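Local coordinates for carbohydrate kinase, FGGY (Rhodospirillum rubrum, PDB 3IFR), which probably catalyses the ATP-dependent phosphorylation of D-xylulose to D-xylulose 5-phosphate, as a carbohydrate kinase of the FGGY family, at residues A244-S249 / Y285-L290; A250-I255 / D456-L461; P258-L263 / R403-D408; V273-A278 / I397-Q402; V428-N433 / E466-D471. All blocks are in the same frame, centred on the assembly; numbering follows the deposited sequence.

Contact 1 (A244-S249 / Y285-L290)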
# COMPACT_ATOMS: atom_id res chain seq x y z
N ALA A 244 3.47 -2.86 8.04
CA ALA A 244 3.23 -1.99 6.93
C ALA A 244 1.79 -2.06 6.37
O ALA A 244 1.37 -3.08 6.03
CB ALA A 244 4.23 -2.24 5.87
N ASP A 245 1.07 -0.96 6.29
CA ASP A 245 -0.33 -1.00 5.92
C ASP A 245 -0.75 -1.74 4.67
O ASP A 245 -1.65 -2.50 4.73
CB ASP A 245 -1.05 0.33 6.06
CG ASP A 245 -0.64 1.35 5.04
OD1 ASP A 245 0.29 1.19 4.29
OD2 ASP A 245 -1.27 2.35 4.99
N HIS A 246 -0.10 -1.52 3.54
CA HIS A 246 -0.51 -2.20 2.34
C HIS A 246 -0.24 -3.71 2.37
O HIS A 246 -1.00 -4.44 1.84
CB HIS A 246 -0.00 -1.49 1.07
CG HIS A 246 1.47 -1.53 0.90
ND1 HIS A 246 2.33 -0.91 1.77
CD2 HIS A 246 2.25 -2.09 -0.05
CE1 HIS A 246 3.56 -1.10 1.38
NE2 HIS A 246 3.54 -1.81 0.28
N ILE A 247 0.81 -4.13 3.02
CA ILE A 247 1.11 -5.53 3.24
C ILE A 247 0.08 -6.21 4.18
O ILE A 247 -0.33 -7.34 3.92
CB ILE A 247 2.55 -5.75 3.80
CG1 ILE A 247 3.55 -4.85 3.07
CG2 ILE A 247 2.94 -7.24 3.64
CD1 ILE A 247 3.56 -5.11 1.57
N ALA A 248 -0.34 -5.53 5.25
CA ALA A 248 -1.34 -6.09 6.13
C ALA A 248 -2.64 -6.21 5.36
O ALA A 248 -3.38 -7.19 5.53
CB ALA A 248 -1.53 -5.25 7.38
N SER A 249 -2.90 -5.25 4.47
CA SER A 249 -4.05 -5.38 3.58
C SER A 249 -3.91 -6.60 2.68
O SER A 249 -4.87 -7.32 2.47
CB SER A 249 -4.26 -4.13 2.73
OG SER A 249 -5.28 -3.34 3.30
N TYR A 285 8.55 -2.32 -6.45
CA TYR A 285 9.24 -2.08 -5.18
C TYR A 285 9.19 -3.32 -4.27
O TYR A 285 8.26 -4.10 -4.34
CB TYR A 285 8.61 -0.91 -4.43
CG TYR A 285 7.77 0.03 -5.30
CD1 TYR A 285 8.38 0.99 -6.11
CD2 TYR A 285 6.36 -0.03 -5.30
CE1 TYR A 285 7.61 1.86 -6.91
CE2 TYR A 285 5.60 0.84 -6.09
CZ TYR A 285 6.23 1.77 -6.90
OH TYR A 285 5.49 2.62 -7.70
N LEU A 286 10.15 -3.46 -3.39
CA LEU A 286 10.16 -4.59 -2.50
C LEU A 286 9.81 -4.27 -1.04
O LEU A 286 10.07 -3.16 -0.54
CB LEU A 286 11.50 -5.30 -2.63
CG LEU A 286 11.74 -6.68 -2.05
CD1 LEU A 286 10.83 -7.81 -2.62
CD2 LEU A 286 13.21 -7.00 -2.25
N ASP A 287 9.20 -5.25 -0.36
CA ASP A 287 8.90 -5.20 1.08
C ASP A 287 9.09 -6.60 1.60
O ASP A 287 9.08 -7.55 0.83
CB ASP A 287 7.45 -4.80 1.34
CG ASP A 287 7.22 -3.29 1.30
OD1 ASP A 287 6.95 -2.71 0.22
OD2 ASP A 287 7.22 -2.69 2.39
N TYR A 288 9.24 -6.75 2.92
CA TYR A 288 9.11 -8.06 3.53
C TYR A 288 7.64 -8.35 3.67
O TYR A 288 6.86 -7.45 3.96
CB TYR A 288 9.76 -8.09 4.89
CG TYR A 288 11.26 -7.93 4.85
CD1 TYR A 288 12.08 -9.03 4.66
CD2 TYR A 288 11.86 -6.69 5.00
CE1 TYR A 288 13.46 -8.90 4.62
CE2 TYR A 288 13.23 -6.54 4.96
CZ TYR A 288 14.02 -7.65 4.76
OH TYR A 288 15.37 -7.49 4.72
N HIS A 289 7.22 -9.61 3.48
CA HIS A 289 5.85 -9.94 3.84
C HIS A 289 5.72 -9.95 5.36
O HIS A 289 6.71 -9.97 6.07
CB HIS A 289 5.49 -11.31 3.32
CG HIS A 289 4.02 -11.51 3.17
ND1 HIS A 289 3.46 -12.13 2.07
CD2 HIS A 289 2.99 -11.16 3.97
CE1 HIS A 289 2.15 -12.16 2.21
NE2 HIS A 289 1.84 -11.57 3.34
N LEU A 290 4.49 -9.95 5.87
CA LEU A 290 4.31 -10.16 7.31
C LEU A 290 4.57 -11.64 7.57
O LEU A 290 5.17 -12.00 8.59
CB LEU A 290 2.92 -9.77 7.80
CG LEU A 290 2.42 -8.37 7.41
CD1 LEU A 290 1.08 -8.01 8.04
CD2 LEU A 290 3.48 -7.35 7.80
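Ile247 presses its CG2 methyl into the backbone at His289 and Leu290, and this is the tight part of the contact. CG2 lies 3.8 Å from Leu290 N and 3.9 Å from Tyr288 O. With CG2 anti to the backbone N, the methyl projects toward the loop. Leu290 answers with its own branches. Its CG sits 4.0 Å from Ile247 CG2, while its CD1 reaches past to Ala248, 3.6 Å from CA. Leu290 CD1 thus packs on the helix backbone as well as on the Ala248 methyl. The helix 245-252 follows strand 238-244 of one six-stranded sheet and leads on to strand 260-265 of the other. It therefore lies at the passage between the two sheet domains of this actin-like ATPase fold. The far end of the contact is looser and polar. His246 and Asp287 approach tip to tip, with NE2 of His246 3.5 Å from OD1 of Asp287. The imidazole and carboxylate planes stand 81° apart. Asp287 OD1 instead takes a hydrogen bond from Asn298 ND2. Ile247 CD1 covers one face of the His246 ring near its rim and also reaches Asp287 CB, at 3.9 Å. His246 is partly exposed, and its side chain lies about 4 Å from a bound phosphate ion, probably from the crystallisation liquor.

Contact 2 (A250-I255 / D456-L461)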
# COMPACT_ATOMS: atom_id res chain seq x y z
N ALA A 250 -2.71 -6.85 2.15
CA ALA A 250 -2.55 -8.03 1.30
C ALA A 250 -2.87 -9.30 2.11
O ALA A 250 -3.68 -10.11 1.72
CB ALA A 250 -1.17 -8.09 0.69
N LEU A 251 -2.23 -9.45 3.26
CA LEU A 251 -2.54 -10.55 4.19
C LEU A 251 -4.04 -10.74 4.42
O LEU A 251 -4.55 -11.82 4.30
CB LEU A 251 -1.89 -10.24 5.53
CG LEU A 251 -2.08 -11.36 6.54
CD1 LEU A 251 -1.54 -12.67 5.95
CD2 LEU A 251 -1.41 -11.01 7.88
N ALA A 252 -4.75 -9.68 4.76
CA ALA A 252 -6.20 -9.78 5.00
C ALA A 252 -6.93 -10.24 3.78
O ALA A 252 -7.97 -10.89 3.88
CB ALA A 252 -6.76 -8.41 5.49
N ALA A 253 -6.42 -9.89 2.62
CA ALA A 253 -7.06 -10.38 1.40
C ALA A 253 -6.68 -11.84 1.12
O ALA A 253 -7.12 -12.43 0.14
CB ALA A 253 -6.77 -9.47 0.20
N GLY A 254 -5.89 -12.43 2.00
CA GLY A 254 -5.46 -13.81 1.82
C GLY A 254 -4.27 -14.02 0.91
O GLY A 254 -4.15 -15.06 0.29
N ILE A 255 -3.40 -13.03 0.79
CA ILE A 255 -2.15 -13.26 0.08
C ILE A 255 -1.11 -13.76 1.09
O ILE A 255 -0.45 -12.95 1.82
CB ILE A 255 -1.68 -12.00 -0.70
CG1 ILE A 255 -2.38 -11.93 -2.07
CG2 ILE A 255 -0.19 -12.05 -0.96
CD1 ILE A 255 -3.77 -11.42 -2.01
N ASP A 456 -2.95 -18.08 6.38
CA ASP A 456 -4.06 -18.78 5.85
C ASP A 456 -5.47 -18.39 6.33
O ASP A 456 -6.37 -18.13 5.57
CB ASP A 456 -3.80 -20.21 6.30
CG ASP A 456 -4.18 -21.19 5.31
OD1 ASP A 456 -3.71 -21.13 4.18
OD2 ASP A 456 -4.98 -22.03 5.67
N ASP A 457 -5.63 -18.36 7.63
CA ASP A 457 -6.94 -18.27 8.19
C ASP A 457 -7.56 -16.89 8.24
O ASP A 457 -8.73 -16.76 8.51
CB ASP A 457 -6.95 -19.00 9.49
CG ASP A 457 -6.99 -20.44 9.29
OD1 ASP A 457 -7.95 -20.86 8.67
OD2 ASP A 457 -6.07 -21.14 9.69
N VAL A 458 -6.77 -15.89 7.94
CA VAL A 458 -7.19 -14.53 7.97
C VAL A 458 -8.49 -14.32 7.23
O VAL A 458 -9.25 -13.45 7.53
CB VAL A 458 -6.13 -13.63 7.37
CG1 VAL A 458 -6.00 -13.87 5.91
CG2 VAL A 458 -6.42 -12.25 7.61
N THR A 459 -8.72 -15.11 6.22
CA THR A 459 -9.75 -14.78 5.29
C THR A 459 -11.17 -15.01 5.77
O THR A 459 -12.09 -14.58 5.13
CB THR A 459 -9.49 -15.45 3.97
OG1 THR A 459 -9.48 -14.45 2.93
CG2 THR A 459 -10.54 -16.46 3.71
N ALA A 460 -11.29 -15.64 6.92
CA ALA A 460 -12.51 -15.76 7.69
C ALA A 460 -12.99 -14.43 8.13
O ALA A 460 -14.07 -14.32 8.61
CB ALA A 460 -12.29 -16.63 8.88
N LEU A 461 -12.16 -13.41 7.99
CA LEU A 461 -12.49 -12.09 8.44
C LEU A 461 -12.82 -11.21 7.31
O LEU A 461 -13.17 -10.10 7.51
CB LEU A 461 -11.32 -11.48 9.15
CG LEU A 461 -11.32 -11.28 10.63
CD1 LEU A 461 -12.43 -11.95 11.30
CD2 LEU A 461 -10.05 -11.71 11.15
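Ala252 and Val458 bring the two backbones to 5.7 Å between their CA atoms, and Gly254 and Thr459 to 5.6 Å between theirs. Segment 250-255 ends helix 245-252. Segment 456-461 is largely 3-10, on the way from helix 437-448 to strand 463-468. The helix 245-252 closes in a Schellman motif. Gly254 takes a positive phi of 84°, its N bonds to Leu251 O, and Ile255 N bonds back to Ala250 O. A side chain at Gly254 would meet its own preceding carbonyl and would also come tight against Thr459 OG1.

Val458 carries most of the contact. Its CG1 lies between the backbone N and the carbonyl carbon (chi1 68°) and comes to 3.0 Å from Leu251 O. That is close packing on an oxygen already engaged by Gly254 N. CG2 of Val458 turns to the next residue, 3.6 Å from Ala252 CA. The Ala252 methyl itself points away, so the valine meets mainly helix backbone. An alanine in place of Val458 would lack CG1 and CG2, and would probably leave a gap against Leu251 O and Ala252 CA at the helix end. Thr459 packs more loosely, with OG1 4.0 Å from Ala252 O.

Helix 437-448 backs both segments: Trp443 packs on Val458, and Val439 on Ala252. Trp455 lies against Leu251. Beyond the helix end, Ala253 rests on Leu262 of strand 260-265.

Contact 3 (P258-L263 / R403-D408)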
# COMPACT_ATOMS: atom_id res chain seq x y z
N PRO A 258 3.55 -18.12 -1.58
CA PRO A 258 4.30 -17.71 -2.77
C PRO A 258 3.41 -17.83 -4.01
O PRO A 258 2.80 -18.88 -4.23
CB PRO A 258 5.44 -18.72 -2.83
CG PRO A 258 5.58 -19.19 -1.42
CD PRO A 258 4.25 -19.14 -0.79
N GLY A 259 3.29 -16.77 -4.79
CA GLY A 259 2.55 -16.87 -6.04
C GLY A 259 1.17 -16.25 -5.97
O GLY A 259 0.55 -16.04 -6.99
N ASP A 260 0.71 -15.96 -4.75
CA ASP A 260 -0.54 -15.25 -4.52
C ASP A 260 -0.40 -13.81 -4.96
O ASP A 260 0.57 -13.17 -4.63
CB ASP A 260 -0.88 -15.24 -3.02
CG ASP A 260 -1.31 -16.59 -2.51
OD1 ASP A 260 -1.50 -17.47 -3.37
OD2 ASP A 260 -1.48 -16.77 -1.27
N VAL A 261 -1.42 -13.29 -5.65
CA VAL A 261 -1.39 -11.92 -6.13
C VAL A 261 -2.68 -11.19 -5.80
O VAL A 261 -3.77 -11.69 -6.07
CB VAL A 261 -1.20 -11.88 -7.67
CG1 VAL A 261 -1.11 -10.46 -8.16
CG2 VAL A 261 0.02 -12.69 -8.11
N LEU A 262 -2.56 -10.00 -5.23
CA LEU A 262 -3.71 -9.15 -5.00
C LEU A 262 -3.73 -8.05 -6.04
O LEU A 262 -2.71 -7.43 -6.38
CB LEU A 262 -3.68 -8.56 -3.57
CG LEU A 262 -4.84 -7.57 -3.36
CD1 LEU A 262 -6.16 -8.35 -3.33
CD2 LEU A 262 -4.69 -6.74 -2.12
N LEU A 263 -4.91 -7.80 -6.56
CA LEU A 263 -5.10 -6.71 -7.49
C LEU A 263 -6.11 -5.78 -6.88
O LEU A 263 -7.27 -6.15 -6.73
CB LEU A 263 -5.68 -7.26 -8.78
CG LEU A 263 -4.81 -7.72 -9.94
CD1 LEU A 263 -3.37 -8.10 -9.56
CD2 LEU A 263 -5.59 -8.85 -10.54
N ARG A 403 -1.94 -17.27 -8.27
CA ARG A 403 -3.24 -17.27 -7.61
C ARG A 403 -3.64 -15.81 -7.38
O ARG A 403 -2.94 -15.08 -6.65
CB ARG A 403 -3.09 -18.01 -6.32
CG ARG A 403 -4.31 -18.56 -5.67
CD ARG A 403 -3.93 -18.64 -4.20
NE ARG A 403 -4.85 -19.31 -3.32
CZ ARG A 403 -4.81 -19.16 -2.01
NH1 ARG A 403 -3.92 -18.34 -1.48
NH2 ARG A 403 -5.66 -19.81 -1.22
N PHE A 404 -4.75 -15.40 -8.00
CA PHE A 404 -5.13 -13.99 -8.14
C PHE A 404 -6.40 -13.59 -7.41
O PHE A 404 -7.41 -14.31 -7.42
CB PHE A 404 -5.33 -13.63 -9.62
CG PHE A 404 -4.09 -13.74 -10.42
CD1 PHE A 404 -3.28 -12.64 -10.61
CD2 PHE A 404 -3.70 -14.97 -10.96
CE1 PHE A 404 -2.10 -12.76 -11.33
CE2 PHE A 404 -2.53 -15.09 -11.67
CZ PHE A 404 -1.73 -14.00 -11.87
N PHE A 405 -6.34 -12.42 -6.78
CA PHE A 405 -7.45 -11.92 -5.98
C PHE A 405 -7.67 -10.48 -6.41
O PHE A 405 -6.72 -9.78 -6.73
CB PHE A 405 -7.10 -11.98 -4.48
CG PHE A 405 -6.75 -13.38 -3.99
CD1 PHE A 405 -7.66 -14.13 -3.26
CD2 PHE A 405 -5.52 -13.96 -4.28
CE1 PHE A 405 -7.32 -15.42 -2.81
CE2 PHE A 405 -5.19 -15.22 -3.84
CZ PHE A 405 -6.09 -15.95 -3.10
N ALA A 406 -8.92 -10.04 -6.44
CA ALA A 406 -9.16 -8.62 -6.60
C ALA A 406 -9.97 -8.09 -5.42
O ALA A 406 -10.79 -8.78 -4.84
CB ALA A 406 -9.82 -8.32 -7.92
N SER A 407 -9.68 -6.86 -5.04
CA SER A 407 -10.35 -6.22 -3.93
C SER A 407 -10.59 -4.76 -4.29
O SER A 407 -10.19 -4.30 -5.37
CB SER A 407 -9.48 -6.28 -2.69
OG SER A 407 -8.49 -5.29 -2.80
N ASP A 408 -11.24 -4.06 -3.37
CA ASP A 408 -11.55 -2.64 -3.53
C ASP A 408 -12.67 -2.34 -4.51
O ASP A 408 -13.29 -3.26 -5.08
CB ASP A 408 -10.32 -1.83 -3.93
CG ASP A 408 -10.27 -0.48 -3.24
OD1 ASP A 408 -11.31 0.22 -3.19
OD2 ASP A 408 -9.19 -0.13 -2.72
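Val261 and Phe404 stand side by side on one face of the sheet. The valine CB fits against one flank of the aromatic ring, 3.7 Å from CD1 of Phe404. Leu263 CD2 approaches the same ring more loosely, so the ring lies against two branched side chains of the neighbouring strand. Next along this face, Leu263 CB stands beside Ala406 CB at 4.4 Å. Strands 260-265 and 403-407 are parallel neighbours amid the mixed sheet from 298-301 to 463-468, consistent with the family's actin-like ATPase fold. Alternating backbone bonds join them, from Arg403 N to Gly259 O through to Ser407 N to Leu263 O.

The other face carries Asp260, Leu262, Arg403 and Phe405. Leu262 CD1 fills the dip between Phe405 and Ser407, 3.9 Å from Phe405 CB and equally far from Ser407 OG. Phe405 turns an edge to the backbone, with CD2 3.4 Å from Val261 O. The extended Arg403 runs beside Asp260, and its NH1 forms a salt bridge to Asp260 OD2 at 2.9 Å, though its hydrogen bond is weak. Asp260 OD2 also accepts from the backbone N of Thr256 and Arg257. Phe405 CZ lies under one face of the guanidinium, toward its rim.

Contact 4 (V273-A278 / I397-Q402)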
# COMPACT_ATOMS: atom_id res chain seq x y z
N VAL A 273 2.23 -9.11 -4.20
CA VAL A 273 2.43 -10.51 -4.51
C VAL A 273 3.24 -11.12 -3.40
O VAL A 273 4.16 -10.48 -2.92
CB VAL A 273 3.26 -10.60 -5.78
CG1 VAL A 273 3.61 -12.01 -6.09
CG2 VAL A 273 2.49 -9.95 -6.92
N ALA A 274 2.91 -12.32 -2.97
CA ALA A 274 3.77 -13.02 -2.02
C ALA A 274 4.76 -13.88 -2.82
O ALA A 274 4.39 -14.47 -3.83
CB ALA A 274 2.94 -13.87 -1.07
N SER A 275 6.02 -13.93 -2.39
CA SER A 275 7.05 -14.62 -3.15
C SER A 275 8.13 -15.10 -2.21
O SER A 275 8.41 -14.42 -1.21
CB SER A 275 7.68 -13.68 -4.19
OG SER A 275 8.98 -14.10 -4.54
N ALA A 276 8.73 -16.25 -2.49
CA ALA A 276 9.89 -16.69 -1.72
C ALA A 276 11.16 -16.01 -2.24
O ALA A 276 12.22 -16.15 -1.64
CB ALA A 276 10.05 -18.15 -1.79
N THR A 277 11.03 -15.28 -3.34
CA THR A 277 12.17 -14.73 -4.05
C THR A 277 12.30 -13.27 -3.69
O THR A 277 11.38 -12.49 -3.90
CB THR A 277 11.92 -14.78 -5.57
OG1 THR A 277 11.86 -16.14 -6.01
CG2 THR A 277 12.98 -14.05 -6.36
N ALA A 278 13.43 -12.87 -3.15
CA ALA A 278 13.67 -11.44 -3.00
C ALA A 278 14.51 -11.02 -4.19
O ALA A 278 15.62 -11.54 -4.40
CB ALA A 278 14.37 -11.12 -1.69
N ILE A 397 10.67 -11.59 -13.24
CA ILE A 397 11.66 -11.49 -12.17
C ILE A 397 11.76 -12.80 -11.41
O ILE A 397 12.68 -13.02 -10.64
CB ILE A 397 11.36 -10.40 -11.13
CG1 ILE A 397 10.97 -9.08 -11.76
CG2 ILE A 397 12.56 -10.18 -10.25
CD1 ILE A 397 10.24 -8.17 -10.73
N GLY A 398 10.79 -13.68 -11.61
CA GLY A 398 10.86 -14.94 -10.91
C GLY A 398 9.92 -15.05 -9.72
O GLY A 398 10.05 -15.97 -8.94
N HIS A 399 8.97 -14.14 -9.60
CA HIS A 399 7.97 -14.28 -8.53
C HIS A 399 6.82 -15.25 -8.83
O HIS A 399 6.02 -15.58 -7.95
CB HIS A 399 7.48 -12.91 -8.07
CG HIS A 399 8.58 -12.08 -7.49
ND1 HIS A 399 8.99 -10.89 -8.04
CD2 HIS A 399 9.44 -12.35 -6.48
CE1 HIS A 399 10.01 -10.42 -7.35
NE2 HIS A 399 10.30 -11.29 -6.40
N ALA A 400 6.76 -15.73 -10.07
CA ALA A 400 5.82 -16.80 -10.42
C ALA A 400 4.37 -16.55 -9.96
O ALA A 400 3.80 -17.37 -9.27
CB ALA A 400 6.33 -18.08 -9.82
N PRO A 401 3.78 -15.41 -10.37
CA PRO A 401 2.39 -15.07 -9.99
C PRO A 401 1.43 -16.19 -10.42
O PRO A 401 1.55 -16.61 -11.57
CB PRO A 401 2.07 -13.84 -10.85
CG PRO A 401 3.26 -13.58 -11.74
CD PRO A 401 4.37 -14.48 -11.36
N GLN A 402 0.53 -16.69 -9.57
CA GLN A 402 -0.38 -17.72 -10.06
C GLN A 402 -1.79 -17.72 -9.50
O GLN A 402 -2.74 -18.17 -10.17
CB GLN A 402 0.25 -19.10 -9.90
CG GLN A 402 0.50 -19.51 -8.46
CD GLN A 402 0.98 -20.95 -8.34
OE1 GLN A 402 1.62 -21.49 -9.26
NE2 GLN A 402 0.65 -21.58 -7.23
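Ser275 and His399 are the closest residues here, 5.5 Å between CA atoms, where two irregular segments pass each other. The His399 ring reaches across to segment 273-278. Its CG stands anti to the carbonyl carbon (chi1 -62°), and the ring edge is turned to the facing loop. There NE2 gives a weak hydrogen bond to Thr277 O at 3.0 Å, bent to 126° at the hydrogen. Thr277 crosses the ring obliquely, with its CB 3.6 Å from His399 CD2. The OG of Ser275 also lies at this edge, but its modelled place is doubtful. It appears to accept from Thr277 N, which makes an ST turn.

The segment 397-402 ends helix 372-397 in a Schellman motif at Gly398 and leads into strand 403-407, while 273-278 leaves strand 269-273. The contact thus joins loops at one end of the second sheet. A second weak bond runs from Thr277 OG1 to Gly398 O, 3.4 Å long. Farther along, Val273 CG1 lies 4.4 Å from His399 CB. Leu394 of the helix packs on both of these residues, and Pro297 touches His399.

Contact 5 (V428-N433 / E466-D471)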
# COMPACT_ATOMS: atom_id res chain seq x y z
N VAL A 428 -10.00 -15.06 -11.28
CA VAL A 428 -9.75 -13.97 -10.36
C VAL A 428 -10.71 -14.09 -9.17
O VAL A 428 -11.92 -14.07 -9.36
CB VAL A 428 -9.94 -12.57 -11.03
CG1 VAL A 428 -9.78 -11.49 -10.01
CG2 VAL A 428 -8.99 -12.34 -12.23
N GLN A 429 -10.20 -14.22 -7.96
CA GLN A 429 -11.08 -14.30 -6.78
C GLN A 429 -11.40 -12.91 -6.24
O GLN A 429 -10.52 -12.25 -5.69
CB GLN A 429 -10.42 -15.13 -5.68
CG GLN A 429 -11.21 -15.12 -4.33
CD GLN A 429 -12.51 -15.92 -4.41
OE1 GLN A 429 -12.49 -17.15 -4.37
NE2 GLN A 429 -13.64 -15.21 -4.55
N LEU A 430 -12.64 -12.46 -6.40
CA LEU A 430 -13.08 -11.17 -5.88
C LEU A 430 -13.32 -11.28 -4.37
O LEU A 430 -13.70 -12.35 -3.87
CB LEU A 430 -14.37 -10.70 -6.55
CG LEU A 430 -14.39 -10.44 -8.05
CD1 LEU A 430 -15.74 -9.75 -8.46
CD2 LEU A 430 -13.14 -9.60 -8.48
N LEU A 431 -13.06 -10.19 -3.65
CA LEU A 431 -13.30 -10.14 -2.22
C LEU A 431 -13.52 -8.69 -1.78
O LEU A 431 -13.15 -7.74 -2.48
CB LEU A 431 -12.13 -10.73 -1.45
CG LEU A 431 -10.87 -9.88 -1.61
CD1 LEU A 431 -10.52 -9.21 -0.30
CD2 LEU A 431 -9.70 -10.74 -2.08
N ALA A 432 -14.16 -8.52 -0.64
CA ALA A 432 -14.30 -7.19 -0.07
C ALA A 432 -13.54 -7.14 1.23
O ALA A 432 -13.62 -8.06 2.06
CB ALA A 432 -15.77 -6.86 0.15
N ASN A 433 -12.80 -6.07 1.46
CA ASN A 433 -12.00 -5.98 2.66
C ASN A 433 -12.14 -4.57 3.13
O ASN A 433 -11.22 -3.78 2.99
CB ASN A 433 -10.56 -6.24 2.29
CG ASN A 433 -9.65 -6.39 3.48
OD1 ASN A 433 -8.46 -6.74 3.28
ND2 ASN A 433 -10.17 -6.12 4.73
N GLU A 466 -17.28 -13.67 -5.40
CA GLU A 466 -17.34 -14.46 -6.61
C GLU A 466 -15.96 -14.69 -7.21
O GLU A 466 -15.17 -13.75 -7.36
CB GLU A 466 -18.26 -13.80 -7.62
CG GLU A 466 -18.30 -14.51 -8.96
CD GLU A 466 -19.27 -13.85 -9.96
OE1 GLU A 466 -19.83 -12.79 -9.66
OE2 GLU A 466 -19.41 -14.36 -11.08
N LYS A 467 -15.69 -15.94 -7.59
CA LYS A 467 -14.50 -16.27 -8.33
C LYS A 467 -14.83 -16.30 -9.80
O LYS A 467 -15.63 -17.08 -10.23
CB LYS A 467 -13.93 -17.62 -7.87
CG LYS A 467 -12.68 -18.07 -8.60
CD LYS A 467 -11.96 -19.18 -7.84
CE LYS A 467 -10.81 -19.70 -8.62
NZ LYS A 467 -9.89 -20.57 -7.83
N ILE A 468 -14.18 -15.45 -10.58
CA ILE A 468 -14.62 -15.29 -11.95
C ILE A 468 -13.71 -16.07 -12.87
O ILE A 468 -12.52 -15.93 -12.74
CB ILE A 468 -14.58 -13.79 -12.37
CG1 ILE A 468 -15.67 -13.01 -11.63
CG2 ILE A 468 -14.74 -13.67 -13.88
CD1 ILE A 468 -15.65 -11.55 -11.96
N THR A 469 -14.22 -16.92 -13.76
CA THR A 469 -13.32 -17.61 -14.70
C THR A 469 -13.22 -16.90 -16.07
O THR A 469 -14.19 -16.37 -16.60
CB THR A 469 -13.66 -19.10 -14.97
OG1 THR A 469 -14.99 -19.20 -15.51
CG2 THR A 469 -13.53 -19.94 -13.74
N PRO A 470 -12.03 -16.90 -16.64
CA PRO A 470 -11.89 -16.24 -17.93
C PRO A 470 -12.64 -17.02 -19.02
O PRO A 470 -12.95 -18.20 -18.88
CB PRO A 470 -10.39 -16.30 -18.18
CG PRO A 470 -9.75 -16.65 -16.81
CD PRO A 470 -10.77 -17.45 -16.11
N ASP A 471 -12.94 -16.36 -20.11
CA ASP A 471 -13.36 -17.08 -21.28
C ASP A 471 -12.17 -17.26 -22.22
O ASP A 471 -11.63 -16.28 -22.76
CB ASP A 471 -14.51 -16.34 -21.95
CG ASP A 471 -14.78 -16.84 -23.34
OD1 ASP A 471 -13.98 -17.68 -23.86
OD2 ASP A 471 -15.80 -16.39 -23.89
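Val428 and Ile468 form a hydrogen-bonded antiparallel pair. Val428 N bonds to Ile468 O at 3.0 Å, and Ile468 N returns a nearly straight bond to Val428 O. Leu430 N continues the pattern by bonding to Glu466 O.

Gln429 pairs with Lys467 between these bonds, and its side chain is the one to follow. CB leaves on the face shared with Lys467, and CG is anti to the backbone N. Both carbons lie beside Phe405 of the adjoining strand. The chain then bends at chi2 (71°), which places CD 4.1 Å from Lys467 CB. OE1 sits 3.8 Å from the same CB, and the lysine chain crosses the glutamine at about a right angle. NE2 turns back to the backbone. It bonds to Leu430 O at 2.9 Å, in the carbonyl plane and on a lone pair, and also to Gly465 O. These two carbonyls fix the rotation of the amide. A leucine in place of Gln429 would probably leave Leu430 O and Gly465 O without this donor.

Strand 463-468 is the outermost strand on this side of the second sheet, antiparallel to 428-432. On the other face, Leu430 CD1 meets Ile468 CD1 at 3.9 Å, while Leu430 CB lies 3.3 Å from Glu466 O. Met417 of helix 414-424 covers Leu430 and Ile468, and Ala421 packs on Val428.

How the contacts relate
Contacts 3 and 5 belong to the second six-stranded sheet, with centres 10 Å apart. Strands 403-407 and 428-432 are neighbours in it and link the two contacts by backbone bonds. The centre of contact 4 is about 12 Å from that of contact 3, at loops flanking the same sheet. Contacts 1 and 2 share helix 245-252; their centres are 13 Å apart. The first segments of contacts 1 to 5 follow one another along the chain. Contacts 3 and 4 both fall between the segments of contact 2, whereas contacts 1 and 2 alternate. The latter two set this helix, which joins strand 238-244 of one sheet to strand 260-265 of the other, against segments 285-290 and 456-461.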